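NDP-N-acetyl-D-galactosaminuronic acid dehydrogenase (Methanosarcina mazei Go1, PDB 3G79) probably catalyses the two-step, NAD-dependent oxidation of UDP-N-acetylmannosamine to the corresponding uronic acid, as a member of the UDP-glucose/GDP-mannose dehydrogenase family. Local coordinates at residues D368-T373 with P394-Y399; M390-Y395 with S425-L430; N407-V412 with A432-K437; I418-G423 with R450-P455. All coordinates share one frame; numbering follows the deposited sequence.

Contact 1. Residues D368-T373 with P394-Y399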
loop_
_atom_site.group_PDB
_atom_site.type_symbol
_atom_site.label_atom_id
_atom_site.label_comp_id
_atom_site.label_asym_id
_atom_site.label_seq_id
_atom_site.Cartn_x
_atom_site.Cartn_y
_atom_site.Cartn_z
ATOM N N ASP A 368 1.714 -17.879 -20.392
ATOM C CA ASP A 368 0.809 -18.886 -20.957
ATOM C C ASP A 368 -0.414 -19.239 -20.102
ATOM O O ASP A 368 -1.078 -20.239 -20.358
ATOM C CB ASP A 368 1.588 -20.175 -21.309
ATOM C CG ASP A 368 2.037 -20.991 -20.084
ATOM O OD1 ASP A 368 2.759 -21.990 -20.300
ATOM O OD2 ASP A 368 1.690 -20.676 -18.927
ATOM N N ASP A 369 -0.717 -18.443 -19.087
ATOM C CA ASP A 369 -1.760 -18.864 -18.180
ATOM C C ASP A 369 -2.910 -17.891 -18.042
ATOM O O ASP A 369 -2.726 -16.664 -17.902
ATOM C CB ASP A 369 -1.183 -19.201 -16.803
ATOM C CG ASP A 369 -1.104 -17.995 -15.900
ATOM O OD1 ASP A 369 -1.533 -18.088 -14.712
ATOM O OD2 ASP A 369 -0.633 -16.955 -16.420
ATOM N N ALA A 370 -4.102 -18.464 -18.061
ATOM C CA ALA A 370 -5.311 -17.676 -18.028
ATOM C C ALA A 370 -6.250 -18.189 -16.955
ATOM O O ALA A 370 -7.456 -18.332 -17.176
ATOM C CB ALA A 370 -5.980 -17.666 -19.406
ATOM N N ARG A 371 -5.679 -18.453 -15.786
ATOM C CA ARG A 371 -6.438 -18.894 -14.634
ATOM C C ARG A 371 -7.205 -17.691 -14.080
ATOM O O ARG A 371 -6.612 -16.767 -13.510
ATOM C CB ARG A 371 -5.492 -19.473 -13.577
ATOM C CG ARG A 371 -4.550 -20.595 -14.057
ATOM C CD ARG A 371 -3.232 -20.535 -13.284
ATOM N NE ARG A 371 -2.684 -21.853 -12.984
ATOM C CZ ARG A 371 -1.753 -22.481 -13.707
ATOM N NH1 ARG A 371 -1.246 -21.917 -14.811
ATOM N NH2 ARG A 371 -1.323 -23.684 -13.319
ATOM N N ASN A 372 -8.520 -17.700 -14.280
ATOM C CA ASN A 372 -9.380 -16.562 -13.916
ATOM C C ASN A 372 -9.028 -15.245 -14.622
ATOM O O ASN A 372 -8.960 -14.186 -13.949
ATOM C CB ASN A 372 -9.378 -16.337 -12.391
ATOM C CG ASN A 372 -10.031 -17.472 -11.631
ATOM O OD1 ASN A 372 -11.056 -18.000 -12.045
ATOM N ND2 ASN A 372 -9.448 -17.841 -10.508
ATOM N N THR A 373 -8.801 -15.305 -15.946
ATOM C CA THR A 373 -8.493 -14.108 -16.754
ATOM C C THR A 373 -9.599 -13.115 -16.658
ATOM O O THR A 373 -10.729 -13.465 -16.902
ATOM C CB THR A 373 -8.464 -14.326 -18.264
ATOM O OG1 THR A 373 -8.480 -15.724 -18.606
ATOM C CG2 THR A 373 -7.313 -13.604 -18.824
ATOM N N PRO A 394 -0.340 -15.029 -28.047
ATOM C CA PRO A 394 0.795 -15.747 -28.624
ATOM C C PRO A 394 1.113 -17.004 -27.856
ATOM O O PRO A 394 1.781 -17.880 -28.387
ATOM C CB PRO A 394 1.963 -14.748 -28.493
ATOM C CG PRO A 394 1.365 -13.478 -28.034
ATOM C CD PRO A 394 0.105 -13.836 -27.312
ATOM N N TYR A 395 0.594 -17.105 -26.639
ATOM C CA TYR A 395 1.041 -18.121 -25.675
ATOM C C TYR A 395 -0.016 -19.108 -25.247
ATOM O O TYR A 395 0.275 -20.278 -25.032
ATOM C CB TYR A 395 1.593 -17.447 -24.420
ATOM C CG TYR A 395 2.624 -16.429 -24.744
ATOM C CD1 TYR A 395 3.936 -16.816 -25.020
ATOM C CD2 TYR A 395 2.290 -15.074 -24.814
ATOM C CE1 TYR A 395 4.901 -15.874 -25.347
ATOM C CE2 TYR A 395 3.246 -14.116 -25.146
ATOM C CZ TYR A 395 4.544 -14.525 -25.407
ATOM O OH TYR A 395 5.505 -13.597 -25.722
ATOM N N VAL A 396 -1.236 -18.636 -25.085
ATOM C CA VAL A 396 -2.254 -19.484 -24.501
ATOM C C VAL A 396 -2.823 -20.421 -25.554
ATOM O O VAL A 396 -3.477 -20.000 -26.507
ATOM C CB VAL A 396 -3.349 -18.662 -23.770
ATOM C CG1 VAL A 396 -4.346 -19.577 -23.058
ATOM C CG2 VAL A 396 -2.703 -17.751 -22.764
ATOM N N VAL A 397 -2.541 -21.698 -25.388
ATOM C CA VAL A 397 -3.149 -22.680 -26.252
ATOM C C VAL A 397 -4.113 -23.530 -25.416
ATOM O O VAL A 397 -3.820 -23.868 -24.259
ATOM C CB VAL A 397 -2.068 -23.509 -27.029
ATOM C CG1 VAL A 397 -1.369 -24.517 -26.116
ATOM C CG2 VAL A 397 -2.660 -24.168 -28.289
ATOM N N ASN A 398 -5.279 -23.828 -25.987
ATOM C CA ASN A 398 -6.213 -24.801 -25.408
ATOM C C ASN A 398 -6.908 -24.301 -24.160
ATOM O O ASN A 398 -6.704 -24.835 -23.066
ATOM C CB ASN A 398 -5.524 -26.149 -25.121
ATOM C CG ASN A 398 -5.369 -27.001 -26.364
ATOM O OD1 ASN A 398 -4.318 -27.608 -26.585
ATOM N ND2 ASN A 398 -6.417 -27.053 -27.186
ATOM N N TYR A 399 -7.716 -23.265 -24.323
ATOM C CA TYR A 399 -8.579 -22.844 -23.237
ATOM C C TYR A 399 -9.849 -23.656 -23.373
ATOM O O TYR A 399 -10.287 -23.941 -24.503
ATOM C CB TYR A 399 -8.877 -21.343 -23.285
ATOM C CG TYR A 399 -9.351 -20.754 -21.976
ATOM C CD1 TYR A 399 -8.445 -20.427 -20.966
ATOM C CD2 TYR A 399 -10.702 -20.510 -21.745
ATOM C CE1 TYR A 399 -8.870 -19.861 -19.772
ATOM C CE2 TYR A 399 -11.142 -19.958 -20.534
ATOM C CZ TYR A 399 -10.215 -19.636 -19.568
ATOM O OH TYR A 399 -10.637 -19.084 -18.385
#
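Asp368, Ala370 and Thr373 meet Tyr395, Val396 and Tyr399 in a loop-to-loop packing contact at one end of the parallel sheet in the UDP-binding domain. It is made of van der Waals touches between two irregular segments. The aromatic ring of Tyr399 lies against Ala370: CE1 of Tyr399 is 3.6 Å from CB of Ala370, and the carbonyl O of Ala370 sits at the ring edge, near its plane, 3.3 Å from the same CE1. A methyl is small enough to let the ring come this near. The carbonyl also accepts from Thr373 OG1 at 3.1 Å, with the hydroxyl standing above the carbonyl plane, a bond that closes the turn locally. Beyond the ring, the OH of Tyr399 bonds to Glu376. At the other end, CB of Tyr395 rests 3.8 Å from CA of Asp368, while CG2 of Val396 lies 3.8 Å from the carbonyl C of Asp368. The Tyr395 hydroxyl bonds to Asp366. Segment 368-373 lies in the loop between strand 355-359 and helix 375-385; the loop between strands 388-392 and 404-405 holds segment 394-399.

Contact 2. Residues M390-Y395 with S425-L430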
loop_
_atom_site.group_PDB
_atom_site.type_symbol
_atom_site.label_atom_id
_atom_site.label_comp_id
_atom_site.label_asym_id
_atom_site.label_seq_id
_atom_site.Cartn_x
_atom_site.Cartn_y
_atom_site.Cartn_z
ATOM N N MET A 390 -13.153 -12.218 -31.802
ATOM C CA MET A 390 -11.949 -13.004 -32.056
ATOM C C MET A 390 -10.831 -12.648 -31.054
ATOM O O MET A 390 -10.478 -11.476 -30.878
ATOM C CB MET A 390 -11.490 -12.843 -33.508
ATOM C CG MET A 390 -12.241 -13.777 -34.503
ATOM S SD MET A 390 -11.798 -13.684 -36.261
ATOM C CE MET A 390 -10.138 -14.327 -36.223
ATOM N N VAL A 391 -10.309 -13.693 -30.405
ATOM C CA VAL A 391 -9.344 -13.669 -29.314
ATOM C C VAL A 391 -7.974 -14.068 -29.822
ATOM O O VAL A 391 -7.811 -15.131 -30.490
ATOM C CB VAL A 391 -9.702 -14.740 -28.258
ATOM C CG1 VAL A 391 -8.631 -14.804 -27.223
ATOM C CG2 VAL A 391 -11.061 -14.471 -27.588
ATOM N N HIS A 392 -6.985 -13.249 -29.488
ATOM C CA HIS A 392 -5.608 -13.518 -29.838
ATOM C C HIS A 392 -4.747 -13.618 -28.606
ATOM O O HIS A 392 -4.976 -12.919 -27.602
ATOM C CB HIS A 392 -5.058 -12.411 -30.726
ATOM C CG HIS A 392 -3.605 -12.574 -31.086
ATOM N ND1 HIS A 392 -2.581 -12.119 -30.282
ATOM C CD2 HIS A 392 -3.012 -13.101 -32.186
ATOM C CE1 HIS A 392 -1.418 -12.373 -30.863
ATOM N NE2 HIS A 392 -1.651 -12.972 -32.017
ATOM N N ASP A 393 -3.734 -14.473 -28.706
ATOM C CA ASP A 393 -2.736 -14.624 -27.662
ATOM C C ASP A 393 -1.597 -15.517 -28.164
ATOM O O ASP A 393 -1.845 -16.646 -28.638
ATOM C CB ASP A 393 -3.355 -15.200 -26.399
ATOM C CG ASP A 393 -2.456 -15.056 -25.206
ATOM O OD1 ASP A 393 -2.670 -14.105 -24.407
ATOM O OD2 ASP A 393 -1.526 -15.889 -25.088
ATOM N N PRO A 394 -0.340 -15.029 -28.047
ATOM C CA PRO A 394 0.795 -15.747 -28.624
ATOM C C PRO A 394 1.113 -17.004 -27.856
ATOM O O PRO A 394 1.781 -17.880 -28.387
ATOM C CB PRO A 394 1.963 -14.748 -28.493
ATOM C CG PRO A 394 1.365 -13.478 -28.034
ATOM C CD PRO A 394 0.105 -13.836 -27.312
ATOM N N TYR A 395 0.594 -17.105 -26.639
ATOM C CA TYR A 395 1.041 -18.121 -25.675
ATOM C C TYR A 395 -0.016 -19.108 -25.247
ATOM O O TYR A 395 0.275 -20.278 -25.032
ATOM C CB TYR A 395 1.593 -17.447 -24.420
ATOM C CG TYR A 395 2.624 -16.429 -24.744
ATOM C CD1 TYR A 395 3.936 -16.816 -25.020
ATOM C CD2 TYR A 395 2.290 -15.074 -24.814
ATOM C CE1 TYR A 395 4.901 -15.874 -25.347
ATOM C CE2 TYR A 395 3.246 -14.116 -25.146
ATOM C CZ TYR A 395 4.544 -14.525 -25.407
ATOM O OH TYR A 395 5.505 -13.597 -25.722
ATOM N N SER A 425 4.418 -8.536 -25.323
ATOM C CA SER A 425 5.353 -7.676 -26.046
ATOM C C SER A 425 4.915 -7.452 -27.496
ATOM O O SER A 425 5.127 -6.348 -28.065
ATOM C CB SER A 425 6.786 -8.213 -25.947
ATOM O OG SER A 425 7.320 -8.013 -24.640
ATOM N N ALA A 426 4.275 -8.473 -28.076
ATOM C CA ALA A 426 3.687 -8.372 -29.409
ATOM C C ALA A 426 2.783 -7.136 -29.534
ATOM O O ALA A 426 2.716 -6.495 -30.601
ATOM C CB ALA A 426 2.909 -9.625 -29.736
ATOM N N TYR A 427 2.118 -6.788 -28.436
ATOM C CA TYR A 427 1.191 -5.676 -28.450
ATOM C C TYR A 427 1.903 -4.344 -28.269
ATOM O O TYR A 427 1.412 -3.317 -28.720
ATOM C CB TYR A 427 0.070 -5.885 -27.423
ATOM C CG TYR A 427 -0.632 -7.231 -27.552
ATOM C CD1 TYR A 427 -0.638 -7.928 -28.765
ATOM C CD2 TYR A 427 -1.281 -7.797 -26.477
ATOM C CE1 TYR A 427 -1.258 -9.129 -28.884
ATOM C CE2 TYR A 427 -1.931 -9.003 -26.596
ATOM C CZ TYR A 427 -1.910 -9.662 -27.800
ATOM O OH TYR A 427 -2.557 -10.868 -27.917
ATOM N N SER A 428 3.072 -4.362 -27.630
ATOM C CA SER A 428 3.872 -3.137 -27.474
ATOM C C SER A 428 4.548 -2.759 -28.792
ATOM O O SER A 428 4.908 -1.592 -29.005
ATOM C CB SER A 428 4.915 -3.299 -26.354
ATOM O OG SER A 428 5.030 -2.097 -25.585
ATOM N N SER A 429 4.708 -3.753 -29.671
ATOM C CA SER A 429 5.259 -3.530 -30.994
ATOM C C SER A 429 4.177 -3.219 -32.026
ATOM O O SER A 429 4.496 -2.764 -33.121
ATOM C CB SER A 429 6.142 -4.701 -31.432
ATOM O OG SER A 429 5.375 -5.873 -31.584
ATOM N N LEU A 430 2.901 -3.414 -31.682
ATOM C CA LEU A 430 1.804 -3.075 -32.606
ATOM C C LEU A 430 1.913 -1.637 -33.120
ATOM O O LEU A 430 1.880 -0.668 -32.340
ATOM C CB LEU A 430 0.424 -3.321 -31.963
ATOM C CG LEU A 430 -0.846 -3.073 -32.801
ATOM C CD1 LEU A 430 -1.086 -4.156 -33.843
ATOM C CD2 LEU A 430 -2.062 -2.947 -31.932
#
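Tyr427 reaches from the short, weakly bonded helix 425-428 to His392 at the end of strand 388-392. Its CB starts the side chain off with CG anti to the carbonyl carbon (chi1 -52°). Farther out, CE1 comes within 3.6 Å of His392 ND1, and CZ is equally near that nitrogen. At the tip, OH forms a hydrogen bond of 2.7 Å with His392 ND1, nearly straight at 168°; either atom could be the donor. Each partner sits at the edge of the other's ring, near its plane; the planes are turned 55° apart, and the rings meet rim to rim, neither lying over the other's face. The same hydroxyl lies 4.0 Å from CD of Pro394, whose ring it approaches tip to tip. Tyrosine suits this place because its ring can span the gap and still deliver a polar tip to a buried imidazole, whose NE2 has a weak bond to Asp406 O. Nearby, Asp393 OD2 accepts from Tyr395 N at 2.9 Å, forming an Asx turn, and also from Val396 N. In this Rossmann-like parallel alpha/beta sheet, strand 355-359 lies between 388-392 and 417-420; Tyr427, packed on Leu359, spans it to join the end of 388-392 to the helix after 417-420.

Contact 3. Residues N407-V412 with A432-K437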
loop_
_atom_site.group_PDB
_atom_site.type_symbol
_atom_site.label_atom_id
_atom_site.label_comp_id
_atom_site.label_asym_id
_atom_site.label_seq_id
_atom_site.Cartn_x
_atom_site.Cartn_y
_atom_site.Cartn_z
ATOM N N ASN A 407 -2.409 -15.996 -34.789
ATOM C CA ASN A 407 -2.094 -14.911 -35.742
ATOM C C ASN A 407 -2.949 -13.639 -35.652
ATOM O O ASN A 407 -4.180 -13.644 -35.793
ATOM C CB ASN A 407 -1.803 -15.432 -37.185
ATOM C CG ASN A 407 -2.947 -15.216 -38.167
ATOM O OD1 ASN A 407 -2.994 -14.199 -38.860
ATOM N ND2 ASN A 407 -3.851 -16.189 -38.257
ATOM N N LEU A 408 -2.230 -12.556 -35.366
ATOM C CA LEU A 408 -2.782 -11.258 -35.070
ATOM C C LEU A 408 -3.644 -10.791 -36.226
ATOM O O LEU A 408 -4.766 -10.330 -36.019
ATOM C CB LEU A 408 -1.638 -10.273 -34.832
ATOM C CG LEU A 408 -1.725 -9.277 -33.676
ATOM C CD1 LEU A 408 -0.974 -8.000 -34.001
ATOM C CD2 LEU A 408 -3.139 -8.984 -33.304
ATOM N N GLU A 409 -3.108 -10.946 -37.437
ATOM C CA GLU A 409 -3.716 -10.484 -38.688
ATOM C C GLU A 409 -5.149 -10.982 -38.817
ATOM O O GLU A 409 -6.069 -10.211 -39.133
ATOM C CB GLU A 409 -2.862 -10.946 -39.889
ATOM C CG GLU A 409 -3.094 -10.218 -41.231
ATOM C CD GLU A 409 -4.343 -10.683 -41.997
ATOM O OE1 GLU A 409 -4.741 -11.865 -41.883
ATOM O OE2 GLU A 409 -4.934 -9.851 -42.734
ATOM N N GLU A 410 -5.357 -12.270 -38.571
ATOM C CA GLU A 410 -6.689 -12.792 -38.830
ATOM C C GLU A 410 -7.648 -12.258 -37.767
ATOM O O GLU A 410 -8.766 -11.879 -38.059
ATOM C CB GLU A 410 -6.703 -14.331 -39.071
ATOM C CG GLU A 410 -6.830 -15.274 -37.892
ATOM C CD GLU A 410 -7.189 -16.724 -38.331
ATOM O OE1 GLU A 410 -7.814 -17.457 -37.521
ATOM O OE2 GLU A 410 -6.855 -17.125 -39.482
ATOM N N VAL A 411 -7.155 -12.168 -36.542
ATOM C CA VAL A 411 -7.918 -11.609 -35.435
ATOM C C VAL A 411 -8.254 -10.132 -35.647
ATOM O O VAL A 411 -9.372 -9.711 -35.398
ATOM C CB VAL A 411 -7.194 -11.810 -34.123
ATOM C CG1 VAL A 411 -7.859 -10.979 -33.038
ATOM C CG2 VAL A 411 -7.207 -13.282 -33.762
ATOM N N VAL A 412 -7.301 -9.365 -36.149
ATOM C CA VAL A 412 -7.499 -7.932 -36.304
ATOM C C VAL A 412 -8.229 -7.542 -37.586
ATOM O O VAL A 412 -8.872 -6.495 -37.632
ATOM C CB VAL A 412 -6.163 -7.169 -36.131
ATOM C CG1 VAL A 412 -6.223 -5.751 -36.673
ATOM C CG2 VAL A 412 -5.821 -7.130 -34.714
ATOM N N ALA A 432 0.572 1.576 -35.545
ATOM C CA ALA A 432 -0.720 2.123 -35.952
ATOM C C ALA A 432 -1.125 1.794 -37.409
ATOM O O ALA A 432 -2.230 1.314 -37.646
ATOM C CB ALA A 432 -0.783 3.651 -35.687
ATOM N N ASP A 433 -0.233 2.056 -38.363
ATOM C CA ASP A 433 -0.471 1.814 -39.789
ATOM C C ASP A 433 -1.094 0.460 -40.054
ATOM O O ASP A 433 -2.086 0.333 -40.783
ATOM C CB ASP A 433 0.858 1.792 -40.550
ATOM C CG ASP A 433 1.420 3.146 -40.793
ATOM O OD1 ASP A 433 0.652 4.122 -40.754
ATOM O OD2 ASP A 433 2.655 3.217 -41.023
ATOM N N TRP A 434 -0.457 -0.541 -39.462
ATOM C CA TRP A 434 -0.746 -1.928 -39.714
ATOM C C TRP A 434 -2.134 -2.280 -39.208
ATOM O O TRP A 434 -2.937 -2.853 -39.939
ATOM C CB TRP A 434 0.314 -2.802 -39.053
ATOM C CG TRP A 434 0.214 -4.206 -39.429
ATOM C CD1 TRP A 434 0.821 -4.812 -40.492
ATOM C CD2 TRP A 434 -0.531 -5.227 -38.753
ATOM N NE1 TRP A 434 0.498 -6.157 -40.519
ATOM C CE2 TRP A 434 -0.335 -6.433 -39.465
ATOM C CE3 TRP A 434 -1.343 -5.241 -37.619
ATOM C CZ2 TRP A 434 -0.922 -7.642 -39.075
ATOM C CZ3 TRP A 434 -1.923 -6.442 -37.234
ATOM C CH2 TRP A 434 -1.707 -7.625 -37.961
ATOM N N ALA A 435 -2.418 -1.915 -37.969
ATOM C CA ALA A 435 -3.729 -2.195 -37.374
ATOM C C ALA A 435 -4.807 -1.439 -38.121
ATOM O O ALA A 435 -5.914 -1.950 -38.308
ATOM C CB ALA A 435 -3.749 -1.841 -35.887
ATOM N N LYS A 436 -4.481 -0.231 -38.563
ATOM C CA LYS A 436 -5.414 0.562 -39.338
ATOM C C LYS A 436 -5.759 -0.144 -40.634
ATOM O O LYS A 436 -6.921 -0.200 -41.017
ATOM C CB LYS A 436 -4.837 1.936 -39.657
ATOM C CG LYS A 436 -5.887 3.040 -39.807
ATOM C CD LYS A 436 -6.330 3.222 -41.229
ATOM C CE LYS A 436 -7.446 4.280 -41.339
ATOM N NZ LYS A 436 -6.963 5.652 -40.979
ATOM N N LYS A 437 -4.755 -0.672 -41.319
ATOM C CA LYS A 437 -5.033 -1.269 -42.617
ATOM C C LYS A 437 -5.643 -2.658 -42.484
ATOM O O LYS A 437 -6.573 -2.988 -43.204
ATOM C CB LYS A 437 -3.841 -1.182 -43.601
ATOM C CG LYS A 437 -2.676 -2.169 -43.438
ATOM C CD LYS A 437 -1.298 -1.500 -43.763
ATOM C CE LYS A 437 -1.392 -0.414 -44.875
ATOM N NZ LYS A 437 -0.573 0.815 -44.580
#
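The indole of Trp434 has the backbone N of Glu409 at its edge, in plane, 3.6 Å from CH2. Other neighbours approach the ring obliquely: CD1 of Leu408 lies 3.7 Å from CZ3, and CA of Glu409 is 3.6 Å from CH2. The carboxylate plane of Glu409 stands 86° from that of the ring, and the two side chains cross at about a right angle. Here it is the aliphatic part of the glutamate that touches, with CB 3.9 Å from CZ2 of Trp434, while the acid end turns away to a salt bridge with Arg413. CG of Trp434 is anti to its backbone N (chi1 -171°); the six-membered ring at the far end of the indole meets Leu408 and Glu409 in the first turn of the other helix. These are two helices of the parallel alpha/beta fold, packed beside each other next to the sheet; the short axes of 408-412 and 432-437 pass 10.4 Å apart at 52°, and the broad indole bridges this separation. An alanine in place of Trp434 would probably open a gap beside Leu408 and Glu409, leaving the leucine methyl and the glutamate CB without their aromatic partner. Farther along, the branched Val412 presents CG1 to the carbonyl O of Ala435, whose small side chain suits the close backbone approach there. Asn407, at the N-cap, accepts from Glu410 N through OD1 at 3.1 Å, with the donor above the carbonyl plane.

Contact 4. Residues I418-G423 with R450-P455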
loop_
_atom_site.group_PDB
_atom_site.type_symbol
_atom_site.label_atom_id
_atom_site.label_comp_id
_atom_site.label_asym_id
_atom_site.label_seq_id
_atom_site.Cartn_x
_atom_site.Cartn_y
_atom_site.Cartn_z
ATOM N N ILE A 418 -10.196 -2.607 -31.457
ATOM C CA ILE A 418 -9.024 -3.347 -31.045
ATOM C C ILE A 418 -8.801 -3.076 -29.549
ATOM O O ILE A 418 -8.604 -1.918 -29.123
ATOM C CB ILE A 418 -7.773 -2.987 -31.879
ATOM C CG1 ILE A 418 -7.945 -3.378 -33.330
ATOM C CG2 ILE A 418 -6.517 -3.689 -31.340
ATOM C CD1 ILE A 418 -7.234 -2.456 -34.258
ATOM N N VAL A 419 -8.832 -4.155 -28.769
ATOM C CA VAL A 419 -8.910 -4.079 -27.316
ATOM C C VAL A 419 -7.773 -4.877 -26.641
ATOM O O VAL A 419 -7.624 -6.078 -26.849
ATOM C CB VAL A 419 -10.279 -4.551 -26.844
ATOM C CG1 VAL A 419 -10.429 -4.340 -25.368
ATOM C CG2 VAL A 419 -11.374 -3.762 -27.589
ATOM N N VAL A 420 -6.950 -4.187 -25.863
ATOM C CA VAL A 420 -5.694 -4.776 -25.396
ATOM C C VAL A 420 -5.865 -5.160 -23.915
ATOM O O VAL A 420 -6.180 -4.293 -23.098
ATOM C CB VAL A 420 -4.504 -3.782 -25.620
ATOM C CG1 VAL A 420 -3.223 -4.364 -25.110
ATOM C CG2 VAL A 420 -4.332 -3.429 -27.115
ATOM N N LEU A 421 -5.701 -6.451 -23.581
ATOM C CA LEU A 421 -5.982 -6.912 -22.199
ATOM C C LEU A 421 -4.804 -7.570 -21.474
ATOM O O LEU A 421 -4.824 -7.716 -20.239
ATOM C CB LEU A 421 -7.240 -7.797 -22.117
ATOM C CG LEU A 421 -8.510 -7.136 -22.669
ATOM C CD1 LEU A 421 -8.610 -7.382 -24.158
ATOM C CD2 LEU A 421 -9.753 -7.650 -21.986
ATOM N N ALA A 422 -3.792 -7.968 -22.248
ATOM C CA ALA A 422 -2.544 -8.464 -21.693
ATOM C C ALA A 422 -1.473 -7.540 -22.185
ATOM O O ALA A 422 -1.540 -7.072 -23.312
ATOM C CB ALA A 422 -2.282 -9.834 -22.177
ATOM N N GLY A 423 -0.481 -7.250 -21.362
ATOM C CA GLY A 423 0.650 -6.455 -21.826
ATOM C C GLY A 423 1.734 -7.181 -22.632
ATOM O O GLY A 423 2.887 -6.732 -22.640
ATOM N N ARG A 450 -3.704 -2.154 -20.743
ATOM C CA ARG A 450 -2.391 -2.469 -20.223
ATOM C C ARG A 450 -1.277 -1.442 -20.511
ATOM O O ARG A 450 -0.121 -1.752 -20.353
ATOM C CB ARG A 450 -1.995 -3.890 -20.661
ATOM C CG ARG A 450 -2.987 -4.949 -20.201
ATOM C CD ARG A 450 -3.102 -5.025 -18.657
ATOM N NE ARG A 450 -4.051 -6.057 -18.234
ATOM C CZ ARG A 450 -4.251 -6.456 -16.965
ATOM N NH1 ARG A 450 -3.553 -5.912 -15.953
ATOM N NH2 ARG A 450 -5.142 -7.430 -16.706
ATOM N N ASN A 451 -1.608 -0.215 -20.884
ATOM C CA ASN A 451 -0.577 0.813 -21.057
ATOM C C ASN A 451 0.547 0.385 -22.017
ATOM O O ASN A 451 1.694 0.677 -21.757
ATOM C CB ASN A 451 0.047 1.226 -19.708
ATOM C CG ASN A 451 0.877 2.521 -19.805
ATOM O OD1 ASN A 451 0.510 3.459 -20.495
ATOM N ND2 ASN A 451 2.004 2.561 -19.118
ATOM N N VAL A 452 0.227 -0.301 -23.116
ATOM C CA VAL A 452 1.230 -0.605 -24.138
ATOM C C VAL A 452 1.128 0.218 -25.428
ATOM O O VAL A 452 2.058 0.240 -26.217
ATOM C CB VAL A 452 1.240 -2.097 -24.502
ATOM C CG1 VAL A 452 1.227 -2.953 -23.244
ATOM C CG2 VAL A 452 0.085 -2.445 -25.403
ATOM N N ILE A 453 0.003 0.892 -25.640
ATOM C CA ILE A 453 -0.243 1.645 -26.874
ATOM C C ILE A 453 0.053 3.122 -26.647
ATOM O O ILE A 453 -0.466 3.755 -25.714
ATOM C CB ILE A 453 -1.693 1.387 -27.427
ATOM C CG1 ILE A 453 -1.668 0.277 -28.460
ATOM C CG2 ILE A 453 -2.245 2.530 -28.203
ATOM C CD1 ILE A 453 -2.063 -0.995 -27.927
ATOM N N GLU A 454 0.901 3.668 -27.502
ATOM C CA GLU A 454 1.215 5.082 -27.450
ATOM C C GLU A 454 0.086 5.818 -28.166
ATOM O O GLU A 454 -0.094 5.651 -29.372
ATOM C CB GLU A 454 2.582 5.362 -28.098
ATOM C CG GLU A 454 3.262 6.649 -27.609
ATOM C CD GLU A 454 2.662 7.912 -28.209
ATOM O OE1 GLU A 454 2.747 8.075 -29.446
ATOM O OE2 GLU A 454 2.116 8.747 -27.447
ATOM N N PRO A 455 -0.675 6.636 -27.419
ATOM C CA PRO A 455 -1.873 7.324 -27.924
ATOM C C PRO A 455 -1.639 8.164 -29.178
ATOM O O PRO A 455 -2.419 8.058 -30.128
ATOM C CB PRO A 455 -2.296 8.242 -26.762
ATOM C CG PRO A 455 -1.592 7.722 -25.553
ATOM C CD PRO A 455 -0.342 7.017 -26.032
#
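The ends of two neighbouring parallel strands of the UDP-binding domain, where the chain leaves 417-420 and 445-448 for loops, are joined by Arg450, Val452 and Ile453 packing against Val420, Leu421 and Gly423. The polar link is a single bond: Arg450 NE donates to the carbonyl O of Leu421 over 2.7 Å, at an N-H...O angle of 152°. The donor stands above the carbonyl plane, and the oxygen is tilted modestly out of the guanidinium plane. CG of Arg450 packs 3.3 Å from Leu421 O, and the bend at chi2 (-61°) places CD, which also lies beside that carbonyl. Arginine fits because its aliphatic stem can pack along this peptide while NE meets the carbonyl and NH2 goes on to Gly288 O, tying the loop to a point far earlier in the chain. A methionine in place of Arg450 would probably leave the Leu421 carbonyl without this donor and lose the link to Gly288. In the order of the parallel sheet, strand 417-420 lies between 355-359 and 445-448, and Val420 points from its end toward the loop that follows the latter. CG1 of Val420 meets CG2 of Val452 at 3.8 Å, and its CG2 meets CD1 of Ile453 at 3.4 Å; the branched apolar side chains pack closely here, Val420 and Ile453 being buried. CG1 of Val452 also lies 3.8 Å from CA of Gly423. Asp448 accepts from the backbone N of Arg450 and of Ile453, holding the loop to the end of its own strand, and Glu454 N-caps the helix that begins at Pro455.

In the fold
Following the chain from the N terminus, contact 1 comes first, joining the loops after strands 355-359 and 388-392. Contact 2 begins where contact 1 ends, sharing Pro394 and Tyr395, and closes a longer loop by joining strand 388-392 to the helix after 417-420. Contacts 3 and 4 open inside that loop but close beyond it, so contacts 2, 3 and 4 cross one another, whereas contact 1 has closed before contacts 3 and 4 open. Contact 3 joins helices 408-412 and 432-439; contact 4 joins the ends of strands 417-420 and 445-448. Contacts 2 and 3 touch through His392 and Leu408, 2 and 4 through Tyr427 and Ala422, 3 and 4 through Ala435 and Ile418.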